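Long-range contacts in putative ATP-grasp superfamily protein (Archaeoglobus fulgidus, PDB 3DF7), which is of unknown function but belongs to the ATP-grasp superfamily and probably binds ATP, perhaps with a metal ion: residues E17-V22 and G295-E300; F28-D33 and K289-V294; Q123-S128 and Y241-N246; F136-R141 and E154-H159. One frame throughout, in Å; residues are numbered along the deposited sequence.

Interaction 1: residues E17-V22 and G295-E300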
# COMPACT_ATOMS: atom_id res chain seq x y z
N GLU A 17 -14.87 8.17 1.85
CA GLU A 17 -14.64 9.55 1.42
C GLU A 17 -13.83 9.59 0.12
O GLU A 17 -12.89 8.81 -0.05
CB GLU A 17 -13.92 10.33 2.53
CG GLU A 17 -12.58 9.76 2.94
CD GLU A 17 -12.03 10.44 4.18
OE1 GLU A 17 -12.69 10.35 5.24
OE2 GLU A 17 -10.96 11.06 4.09
N ASP A 18 -14.20 10.49 -0.78
CA ASP A 18 -13.54 10.62 -2.08
C ASP A 18 -12.03 10.78 -2.03
O ASP A 18 -11.32 10.25 -2.88
CB ASP A 18 -14.12 11.81 -2.85
CG ASP A 18 -15.63 11.77 -2.93
OD1 ASP A 18 -16.21 10.67 -2.83
OD2 ASP A 18 -16.24 12.84 -3.11
N SER A 19 -11.53 11.51 -1.03
CA SER A 19 -10.10 11.73 -0.89
C SER A 19 -9.32 10.42 -0.88
O SER A 19 -8.31 10.28 -1.56
CB SER A 19 -9.81 12.51 0.39
OG SER A 19 -8.41 12.62 0.60
N THR A 20 -9.81 9.47 -0.09
CA THR A 20 -9.17 8.16 0.03
C THR A 20 -9.59 7.26 -1.12
O THR A 20 -8.81 6.44 -1.60
CB THR A 20 -9.55 7.47 1.36
OG1 THR A 20 -9.15 8.29 2.46
CG2 THR A 20 -8.86 6.11 1.48
N ALA A 21 -10.84 7.43 -1.56
CA ALA A 21 -11.38 6.62 -2.65
C ALA A 21 -10.60 6.78 -3.95
O ALA A 21 -10.44 5.81 -4.70
CB ALA A 21 -12.84 6.97 -2.88
N VAL A 22 -10.12 7.99 -4.23
CA VAL A 22 -9.39 8.21 -5.47
C VAL A 22 -8.12 7.37 -5.53
O VAL A 22 -7.72 6.91 -6.61
CB VAL A 22 -9.07 9.72 -5.67
CG1 VAL A 22 -7.89 10.14 -4.79
CG2 VAL A 22 -8.80 9.99 -7.14
N GLY A 295 -15.46 12.15 -7.44
CA GLY A 295 -16.01 13.39 -6.95
C GLY A 295 -15.14 14.52 -7.47
O GLY A 295 -14.83 14.55 -8.67
N ASP A 296 -14.73 15.43 -6.59
CA ASP A 296 -13.88 16.55 -6.99
C ASP A 296 -12.40 16.23 -6.82
O ASP A 296 -11.54 17.08 -7.07
CB ASP A 296 -14.22 17.80 -6.16
CG ASP A 296 -15.62 18.32 -6.42
OD1 ASP A 296 -15.97 18.53 -7.61
OD2 ASP A 296 -16.38 18.54 -5.45
N TYR A 297 -12.10 15.00 -6.41
CA TYR A 297 -10.72 14.59 -6.21
C TYR A 297 -10.14 13.89 -7.44
O TYR A 297 -10.81 13.10 -8.10
CB TYR A 297 -10.61 13.66 -5.00
CG TYR A 297 -10.59 14.39 -3.67
CD1 TYR A 297 -9.40 14.90 -3.15
CD2 TYR A 297 -11.76 14.60 -2.94
CE1 TYR A 297 -9.37 15.59 -1.94
CE2 TYR A 297 -11.75 15.29 -1.73
CZ TYR A 297 -10.55 15.78 -1.24
OH TYR A 297 -10.53 16.47 -0.04
N THR A 298 -8.89 14.21 -7.75
CA THR A 298 -8.21 13.61 -8.88
C THR A 298 -6.83 13.12 -8.46
O THR A 298 -6.23 13.66 -7.54
CB THR A 298 -8.02 14.62 -10.03
OG1 THR A 298 -7.44 15.83 -9.52
CG2 THR A 298 -9.35 14.93 -10.71
N LEU A 299 -6.35 12.08 -9.12
CA LEU A 299 -5.03 11.57 -8.84
C LEU A 299 -4.30 11.65 -10.17
O LEU A 299 -4.76 11.10 -11.17
CB LEU A 299 -5.09 10.12 -8.35
CG LEU A 299 -3.74 9.61 -7.83
CD1 LEU A 299 -3.38 10.31 -6.53
CD2 LEU A 299 -3.79 8.12 -7.62
N GLU A 300 -3.17 12.34 -10.17
CA GLU A 300 -2.40 12.52 -11.39
C GLU A 300 -1.09 11.76 -11.32
O GLU A 300 -0.60 11.45 -10.24
CB GLU A 300 -2.06 14.00 -11.61
CG GLU A 300 -3.20 14.98 -11.47
CD GLU A 300 -2.70 16.40 -11.30
OE1 GLU A 300 -2.08 16.93 -12.25
OE2 GLU A 300 -2.93 16.99 -10.22
O HOH W 1 -15.55 15.19 -3.84
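The first turn of helix 18-35 packs on an antiparallel sheet here, with D18, S19 and V22 set against G295, Y297 and L299. The Y297 ring is the main surface. S19 CA sits 3.7 Å above the plane of the Y297 ring, over its centre. S19 CB continues across the same face and makes a CH-pi contact, 3.9 Å from the Y297 ring centroid. S19 N also lies over this face, nearest CD2. D18 CB approaches that same ring atom obliquely, with D18 CB 3.7 Å from Y297 CD2. Y297 CG is anti to its own carbonyl carbon (chi1 -80°), which sets the ring beside the helix start, against S19. K285 makes a cation-pi contact with the same ring.

Strand 297-303 runs between strands 279-285 and 292-294 of the sheet. The axes of the short segments, helix 18-22 and strand 297-300, are 28° apart, so the two run nearly in the same direction. This lets V22, one turn after D18, reach the next inward-pointing strand residue. V22 CG2 is anti to the backbone N and carries this end of the contact. V22 CG2 lies 3.8 Å from Y297 O and 3.9 Å from L299 CB.

No direct hydrogen bond joins the two segments. A water does so instead. It donates to D18 OD2 at 2.6 Å and accepts from D296 N at 2.9 Å. The D18 carboxylate is thus linked to the backbone N-H of D296. S19 O accepts a hydrogen bond from K283 NZ, a further tie between the helix start and the sheet.

Interaction 2: residues F28-D33 and K289-V294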
# COMPACT_ATOMS: atom_id res chain seq x y z
N PHE A 28 -6.83 0.03 -8.05
CA PHE A 28 -7.61 -1.03 -8.69
C PHE A 28 -7.41 -0.98 -10.20
O PHE A 28 -7.20 -2.01 -10.85
CB PHE A 28 -9.10 -0.88 -8.38
CG PHE A 28 -9.95 -1.98 -8.95
CD1 PHE A 28 -10.08 -3.20 -8.29
CD2 PHE A 28 -10.60 -1.81 -10.17
CE1 PHE A 28 -10.84 -4.23 -8.83
CE2 PHE A 28 -11.36 -2.85 -10.73
CZ PHE A 28 -11.48 -4.06 -10.05
N LYS A 29 -7.49 0.22 -10.77
CA LYS A 29 -7.31 0.39 -12.21
C LYS A 29 -5.93 -0.11 -12.61
O LYS A 29 -5.78 -0.88 -13.57
CB LYS A 29 -7.46 1.88 -12.59
CG LYS A 29 -7.30 2.18 -14.08
CD LYS A 29 -7.27 3.69 -14.32
CE LYS A 29 -7.30 4.03 -15.80
NZ LYS A 29 -6.25 3.30 -16.57
N SER A 30 -4.92 0.31 -11.86
CA SER A 30 -3.55 -0.10 -12.13
C SER A 30 -3.37 -1.61 -12.01
O SER A 30 -2.69 -2.22 -12.84
CB SER A 30 -2.59 0.62 -11.17
OG SER A 30 -1.26 0.19 -11.36
N ALA A 31 -3.97 -2.21 -10.99
CA ALA A 31 -3.88 -3.65 -10.78
C ALA A 31 -4.65 -4.40 -11.87
O ALA A 31 -4.20 -5.44 -12.36
CB ALA A 31 -4.44 -4.02 -9.40
N PHE A 32 -5.81 -3.87 -12.25
CA PHE A 32 -6.63 -4.48 -13.29
C PHE A 32 -5.85 -4.53 -14.61
O PHE A 32 -5.76 -5.57 -15.26
CB PHE A 32 -7.92 -3.68 -13.47
CG PHE A 32 -8.86 -4.27 -14.48
CD1 PHE A 32 -9.75 -5.27 -14.11
CD2 PHE A 32 -8.85 -3.84 -15.80
CE1 PHE A 32 -10.62 -5.84 -15.04
CE2 PHE A 32 -9.71 -4.40 -16.75
CZ PHE A 32 -10.60 -5.40 -16.36
N ASP A 33 -5.29 -3.38 -15.01
CA ASP A 33 -4.55 -3.29 -16.26
C ASP A 33 -3.26 -4.09 -16.26
O ASP A 33 -2.76 -4.49 -17.32
CB ASP A 33 -4.25 -1.82 -16.60
CG ASP A 33 -5.51 -1.03 -16.90
OD1 ASP A 33 -6.50 -1.63 -17.38
OD2 ASP A 33 -5.50 0.20 -16.68
N LYS A 289 -5.91 16.92 -16.22
CA LYS A 289 -5.47 15.66 -16.82
C LYS A 289 -5.17 14.60 -15.77
O LYS A 289 -4.01 14.26 -15.53
CB LYS A 289 -4.24 15.92 -17.70
CG LYS A 289 -4.51 16.97 -18.78
CD LYS A 289 -3.26 17.36 -19.56
CE LYS A 289 -3.61 18.41 -20.62
NZ LYS A 289 -2.41 18.90 -21.35
N PRO A 290 -6.21 14.04 -15.15
CA PRO A 290 -6.01 13.01 -14.12
C PRO A 290 -5.91 11.60 -14.66
O PRO A 290 -6.22 11.33 -15.82
CB PRO A 290 -7.24 13.19 -13.24
CG PRO A 290 -8.31 13.43 -14.28
CD PRO A 290 -7.64 14.41 -15.24
N TYR A 291 -5.48 10.69 -13.79
CA TYR A 291 -5.37 9.28 -14.11
C TYR A 291 -6.76 8.72 -13.82
O TYR A 291 -7.32 7.96 -14.60
CB TYR A 291 -4.31 8.62 -13.22
CG TYR A 291 -4.23 7.11 -13.33
CD1 TYR A 291 -3.97 6.49 -14.55
CD2 TYR A 291 -4.38 6.31 -12.20
CE1 TYR A 291 -3.87 5.09 -14.64
CE2 TYR A 291 -4.28 4.92 -12.27
CZ TYR A 291 -4.02 4.32 -13.50
OH TYR A 291 -3.89 2.95 -13.58
N VAL A 292 -7.31 9.12 -12.67
CA VAL A 292 -8.66 8.72 -12.24
C VAL A 292 -9.23 9.83 -11.38
O VAL A 292 -8.49 10.65 -10.82
CB VAL A 292 -8.68 7.41 -11.41
CG1 VAL A 292 -8.20 6.24 -12.25
CG2 VAL A 292 -7.83 7.56 -10.15
N SER A 293 -10.56 9.87 -11.27
CA SER A 293 -11.23 10.88 -10.46
C SER A 293 -12.35 10.26 -9.64
O SER A 293 -12.92 9.24 -10.02
CB SER A 293 -11.85 11.96 -11.36
OG SER A 293 -10.91 12.52 -12.26
N VAL A 294 -12.64 10.87 -8.50
CA VAL A 294 -13.72 10.46 -7.62
C VAL A 294 -14.25 11.76 -7.03
O VAL A 294 -13.58 12.40 -6.22
CB VAL A 294 -13.25 9.53 -6.47
CG1 VAL A 294 -14.41 9.26 -5.51
CG2 VAL A 294 -12.73 8.22 -7.04
O HOH W 2 -3.72 1.96 -15.98
O HOH W 3 -0.85 2.08 -13.57
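K29 CD is pressed unusually close to V292 CG1, at 3.4 Å, and also rests on the ring of Y291. The first approach is tighter than normal van der Waals contact. K29 CD lies over one face of the Y291 ring, 3.8 Å from its centroid, in a CH-pi contact. K29 and Y291 reach toward each other tip to tip, whereas K29 and V292 run alongside in opposite senses.

The K29 chain is extended until chi4 (-52°), where it bends and sets NZ back toward its own helix. There K29 NZ makes a salt bridge to D33 OD2 at 3.2 Å. A water ties this pair to the sheet: it accepts from K29 NZ, donates to D33 OD2 and lies 2.6 Å from Y291 OH, in the ring plane. A second water bonds to both S30 OG and Y291 OH. S30 N is close to Y291 OH, but the angle is too poor for a hydrogen bond.

Y291 and V292 make a classic beta bulge opposite L299 at the sheet's edge. D33 OD1 pairs with K36.

The polar link between helix 18-35 and this edge therefore runs through water, and the nearby K29 ammonium probably polarises the water that D33 accepts from.

Interaction 3: residues Q123-S128 and Y241-N246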
# COMPACT_ATOMS: atom_id res chain seq x y z
N GLN A 123 15.62 -0.86 13.06
CA GLN A 123 15.45 0.44 13.68
C GLN A 123 14.04 1.00 13.51
O GLN A 123 13.55 1.14 12.39
CB GLN A 123 16.45 1.45 13.10
CG GLN A 123 16.39 2.80 13.79
CD GLN A 123 16.85 2.73 15.23
OE1 GLN A 123 17.99 2.34 15.51
NE2 GLN A 123 15.97 3.10 16.15
N VAL A 124 13.39 1.30 14.63
CA VAL A 124 12.06 1.89 14.63
C VAL A 124 12.06 3.05 15.61
O VAL A 124 12.92 3.14 16.48
CB VAL A 124 10.96 0.87 15.06
CG1 VAL A 124 10.92 -0.31 14.11
CG2 VAL A 124 11.21 0.41 16.49
N PRO A 125 11.10 3.98 15.47
CA PRO A 125 11.08 5.11 16.40
C PRO A 125 10.51 4.70 17.75
O PRO A 125 9.80 3.69 17.85
CB PRO A 125 10.19 6.12 15.68
CG PRO A 125 9.23 5.26 14.93
CD PRO A 125 10.10 4.14 14.40
N GLN A 126 10.85 5.45 18.80
CA GLN A 126 10.32 5.13 20.12
C GLN A 126 8.80 5.12 19.97
O GLN A 126 8.23 6.01 19.34
CB GLN A 126 10.72 6.20 21.13
CG GLN A 126 12.19 6.18 21.51
CD GLN A 126 12.49 7.14 22.65
OE1 GLN A 126 11.83 7.11 23.69
NE2 GLN A 126 13.49 8.00 22.46
N THR A 127 8.16 4.10 20.54
CA THR A 127 6.71 3.98 20.47
C THR A 127 6.15 3.59 21.83
O THR A 127 6.77 2.81 22.56
CB THR A 127 6.30 2.91 19.43
OG1 THR A 127 6.94 3.19 18.18
CG2 THR A 127 4.79 2.90 19.23
N SER A 128 4.98 4.13 22.17
CA SER A 128 4.37 3.85 23.46
C SER A 128 2.85 3.99 23.41
O SER A 128 2.30 4.46 22.42
CB SER A 128 4.94 4.82 24.51
OG SER A 128 4.40 4.57 25.79
N TYR A 241 14.64 4.59 9.47
CA TYR A 241 13.73 4.29 10.57
C TYR A 241 12.47 3.71 9.92
O TYR A 241 11.87 4.36 9.06
CB TYR A 241 13.34 5.56 11.33
CG TYR A 241 14.30 5.98 12.42
CD1 TYR A 241 14.02 5.73 13.76
CD2 TYR A 241 15.48 6.65 12.10
CE1 TYR A 241 14.90 6.14 14.76
CE2 TYR A 241 16.37 7.06 13.10
CZ TYR A 241 16.06 6.80 14.43
OH TYR A 241 16.92 7.20 15.42
N VAL A 242 12.10 2.49 10.30
CA VAL A 242 10.91 1.84 9.76
C VAL A 242 9.69 2.32 10.53
O VAL A 242 9.60 2.15 11.75
CB VAL A 242 11.02 0.31 9.85
CG1 VAL A 242 9.72 -0.34 9.43
CG2 VAL A 242 12.15 -0.18 8.96
N ILE A 243 8.76 2.92 9.81
CA ILE A 243 7.55 3.48 10.40
C ILE A 243 6.30 2.61 10.25
O ILE A 243 5.48 2.52 11.16
CB ILE A 243 7.22 4.85 9.75
CG1 ILE A 243 8.48 5.71 9.67
CG2 ILE A 243 6.13 5.56 10.55
CD1 ILE A 243 9.10 6.03 11.02
N GLU A 244 6.16 1.98 9.09
CA GLU A 244 4.97 1.18 8.85
C GLU A 244 5.19 0.14 7.76
O GLU A 244 6.07 0.28 6.92
CB GLU A 244 3.83 2.14 8.45
CG GLU A 244 2.53 1.49 8.04
CD GLU A 244 1.44 2.52 7.78
OE1 GLU A 244 1.17 3.34 8.69
OE2 GLU A 244 0.85 2.52 6.68
N ILE A 245 4.38 -0.92 7.80
CA ILE A 245 4.45 -1.96 6.80
C ILE A 245 3.05 -2.18 6.25
O ILE A 245 2.15 -2.56 6.99
CB ILE A 245 4.97 -3.30 7.37
CG1 ILE A 245 6.44 -3.17 7.77
CG2 ILE A 245 4.81 -4.40 6.32
CD1 ILE A 245 7.03 -4.46 8.34
N ASN A 246 2.88 -1.90 4.96
CA ASN A 246 1.58 -2.09 4.32
C ASN A 246 1.64 -3.40 3.55
O ASN A 246 2.30 -3.50 2.52
CB ASN A 246 1.29 -0.93 3.36
CG ASN A 246 1.18 0.40 4.08
OD1 ASN A 246 0.25 0.62 4.86
ND2 ASN A 246 2.12 1.29 3.82
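Q123 CG is anti to the backbone N (chi1 -175°), which carries it over the ring of Y241. The chain then bends at chi2 (66°). Q123 and Y241 lie side by side and point the same way. Q123 CG stands over the centre of one ring face, 3.8 Å from the Y241 centroid, in a CH-pi contact. The amide continues past the ring, with Q123 NE2 3.5 Å from Y241 CE1. The same NE2 donates to V124 O from above the carbonyl plane, a bond that helps fix the amide's rotation.

The backbone supplies one bond between the segments. V242 N donates to Q123 O at 2.9 Å and almost straight (174°).

Y241 and V242 lie near the start of strand 240-246, an edge strand of the eight-stranded antiparallel sheet. Residues 123-126 lead into strand 127-128 of the separate three-stranded sheet. The contact thus bridges two sheets of the ATP-grasp domain. In this fold family the nucleotide is typically held between two such parts.

P125 packs on the strand from the other segment. Its N lies in the plane of the Y241 ring, at the edge. P125 CD is 3.4 Å from V242 O, and P125 CG is 4.0 Å from I243 CD1, the two side chains crossing at about a right angle. I243 and E244 form a classic beta bulge opposite D233. V124 CG1 meets V242 O at 3.7 Å, while Y115 and L118 of helix 111-118 also touch V124.

Interaction 4: residues F136-R141 and E154-H159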
# COMPACT_ATOMS: atom_id res chain seq x y z
N PHE A 136 6.86 13.72 19.87
CA PHE A 136 6.09 12.62 19.31
C PHE A 136 4.76 13.08 18.72
O PHE A 136 4.30 14.20 18.97
CB PHE A 136 5.82 11.58 20.40
CG PHE A 136 4.79 12.00 21.42
CD1 PHE A 136 3.44 11.66 21.24
CD2 PHE A 136 5.15 12.75 22.53
CE1 PHE A 136 2.48 12.07 22.16
CE2 PHE A 136 4.19 13.16 23.46
CZ PHE A 136 2.85 12.82 23.28
N ILE A 137 4.15 12.21 17.93
CA ILE A 137 2.86 12.49 17.34
C ILE A 137 2.01 11.29 17.70
O ILE A 137 2.55 10.24 18.06
CB ILE A 137 2.92 12.61 15.80
CG1 ILE A 137 3.59 11.37 15.20
CG2 ILE A 137 3.67 13.87 15.40
CD1 ILE A 137 3.65 11.38 13.68
N ILE A 138 0.70 11.43 17.63
CA ILE A 138 -0.16 10.30 17.94
C ILE A 138 -0.78 9.80 16.65
O ILE A 138 -0.91 10.55 15.68
CB ILE A 138 -1.29 10.67 18.93
CG1 ILE A 138 -2.18 11.76 18.34
CG2 ILE A 138 -0.68 11.10 20.26
CD1 ILE A 138 -3.48 11.94 19.10
N LYS A 139 -1.14 8.53 16.62
CA LYS A 139 -1.78 7.95 15.45
C LYS A 139 -2.59 6.73 15.87
O LYS A 139 -2.25 6.04 16.83
CB LYS A 139 -0.73 7.58 14.40
CG LYS A 139 0.32 6.58 14.84
CD LYS A 139 1.65 6.83 14.11
CE LYS A 139 1.49 6.82 12.60
NZ LYS A 139 2.78 7.16 11.92
N PRO A 140 -3.70 6.46 15.17
CA PRO A 140 -4.55 5.31 15.50
C PRO A 140 -3.76 4.01 15.40
O PRO A 140 -2.93 3.86 14.50
CB PRO A 140 -5.66 5.39 14.45
CG PRO A 140 -5.74 6.86 14.13
CD PRO A 140 -4.28 7.23 14.05
N ARG A 141 -4.01 3.08 16.32
CA ARG A 141 -3.31 1.80 16.29
C ARG A 141 -3.55 1.10 14.96
O ARG A 141 -2.67 0.42 14.44
CB ARG A 141 -3.75 0.91 17.46
CG ARG A 141 -3.08 1.26 18.78
CD ARG A 141 -3.48 0.32 19.93
NE ARG A 141 -3.06 -1.06 19.73
CZ ARG A 141 -3.09 -1.99 20.68
NH1 ARG A 141 -3.53 -1.69 21.90
NH2 ARG A 141 -2.69 -3.23 20.42
N GLU A 154 -1.89 14.34 25.00
CA GLU A 154 -2.28 13.04 25.54
C GLU A 154 -2.49 12.01 24.44
O GLU A 154 -2.63 12.35 23.26
CB GLU A 154 -3.58 13.17 26.35
CG GLU A 154 -3.46 14.08 27.57
CD GLU A 154 -2.39 13.62 28.54
OE1 GLU A 154 -2.43 12.45 28.96
OE2 GLU A 154 -1.52 14.44 28.89
N VAL A 155 -2.49 10.74 24.82
CA VAL A 155 -2.70 9.66 23.87
C VAL A 155 -4.10 9.10 24.10
O VAL A 155 -4.36 8.44 25.11
CB VAL A 155 -1.68 8.52 24.07
CG1 VAL A 155 -1.93 7.42 23.03
CG2 VAL A 155 -0.26 9.06 23.95
N PRO A 156 -5.02 9.35 23.17
CA PRO A 156 -6.38 8.83 23.35
C PRO A 156 -6.42 7.31 23.22
O PRO A 156 -5.54 6.70 22.62
CB PRO A 156 -7.17 9.53 22.24
CG PRO A 156 -6.15 9.67 21.16
CD PRO A 156 -4.92 10.13 21.92
N ASP A 157 -7.46 6.70 23.80
CA ASP A 157 -7.62 5.25 23.74
C ASP A 157 -7.66 4.80 22.28
O ASP A 157 -8.36 5.40 21.47
CB ASP A 157 -8.92 4.84 24.44
CG ASP A 157 -8.90 5.16 25.92
OD1 ASP A 157 -8.58 6.31 26.27
OD2 ASP A 157 -9.21 4.26 26.73
N GLY A 158 -6.91 3.76 21.96
CA GLY A 158 -6.89 3.27 20.59
C GLY A 158 -5.77 3.86 19.76
O GLY A 158 -5.62 3.50 18.59
N HIS A 159 -4.99 4.76 20.34
CA HIS A 159 -3.87 5.40 19.64
C HIS A 159 -2.54 5.00 20.26
O HIS A 159 -2.48 4.45 21.36
CB HIS A 159 -3.97 6.93 19.71
CG HIS A 159 -4.97 7.53 18.77
ND1 HIS A 159 -6.32 7.30 18.87
CD2 HIS A 159 -4.81 8.39 17.73
CE1 HIS A 159 -6.95 7.99 17.94
NE2 HIS A 159 -6.06 8.66 17.23
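H159, I138 and R141 carry most of this contact. The H159 ring is sandwiched between two prolines. P140 CA lies over one face, 3.9 Å from the H159 ring centroid, as a CH-pi contact. P156 CG, from the ring's own loop, covers the opposite face toward the rim. P140 and H159 lie side by side, and P140 CG is 3.6 Å from H159 NE2. H159 CA makes a CA-H...O contact with K139 O at 3.3 Å.

I138 CG1 sits between the backbone N and the carbonyl carbon (chi1 61°), with CG2 beside the N, and the two branches serve different partners. I138 meets P156 tip to tip, with I138 CD1 3.6 Å from P156 CD. I138 CG2 touches V155 CG2 at 4.2 Å.

R141 N donates to G158 O at 2.8 Å, nearly straight (168°) and in the carbonyl plane. R141 CB and CG also pack on that oxygen. G158 belongs to a type II turn from P156 to H159, closed by H159 N bonding to P156 O. The guanidinium of R141 is turned to D110 in a salt bridge.

The loop thus folds back on strand 136-140 as it enters strand 159-163, the central strand of the three-stranded sheet. P140 and H159 form an antiparallel non-hydrogen-bonded pair, and K111 of helix 111-118 bonds to P140 O.

Interactions 1 and 2 both lay helix 18-35 on the edge of the eight-stranded sheet. They meet through probable backbone hydrogen bonds between L299 and the bulge at Y291 and V292. Interaction 1 is partly buried, mostly carbon contact with one bridging water. Interaction 2 is a surface contact whose polar links across the segments are two waters, beside a salt bridge within the helix. Interactions 3 and 4 lie within the ATP-grasp domain and touch where I243 CG2 packs on K139 NZ. Each has one direct backbone hydrogen bond between its segments, which interactions 1 and 2 lack. Interaction 3 joins the two antiparallel sheets and is partly buried. Interaction 4 stays within the small sheet, at the surface.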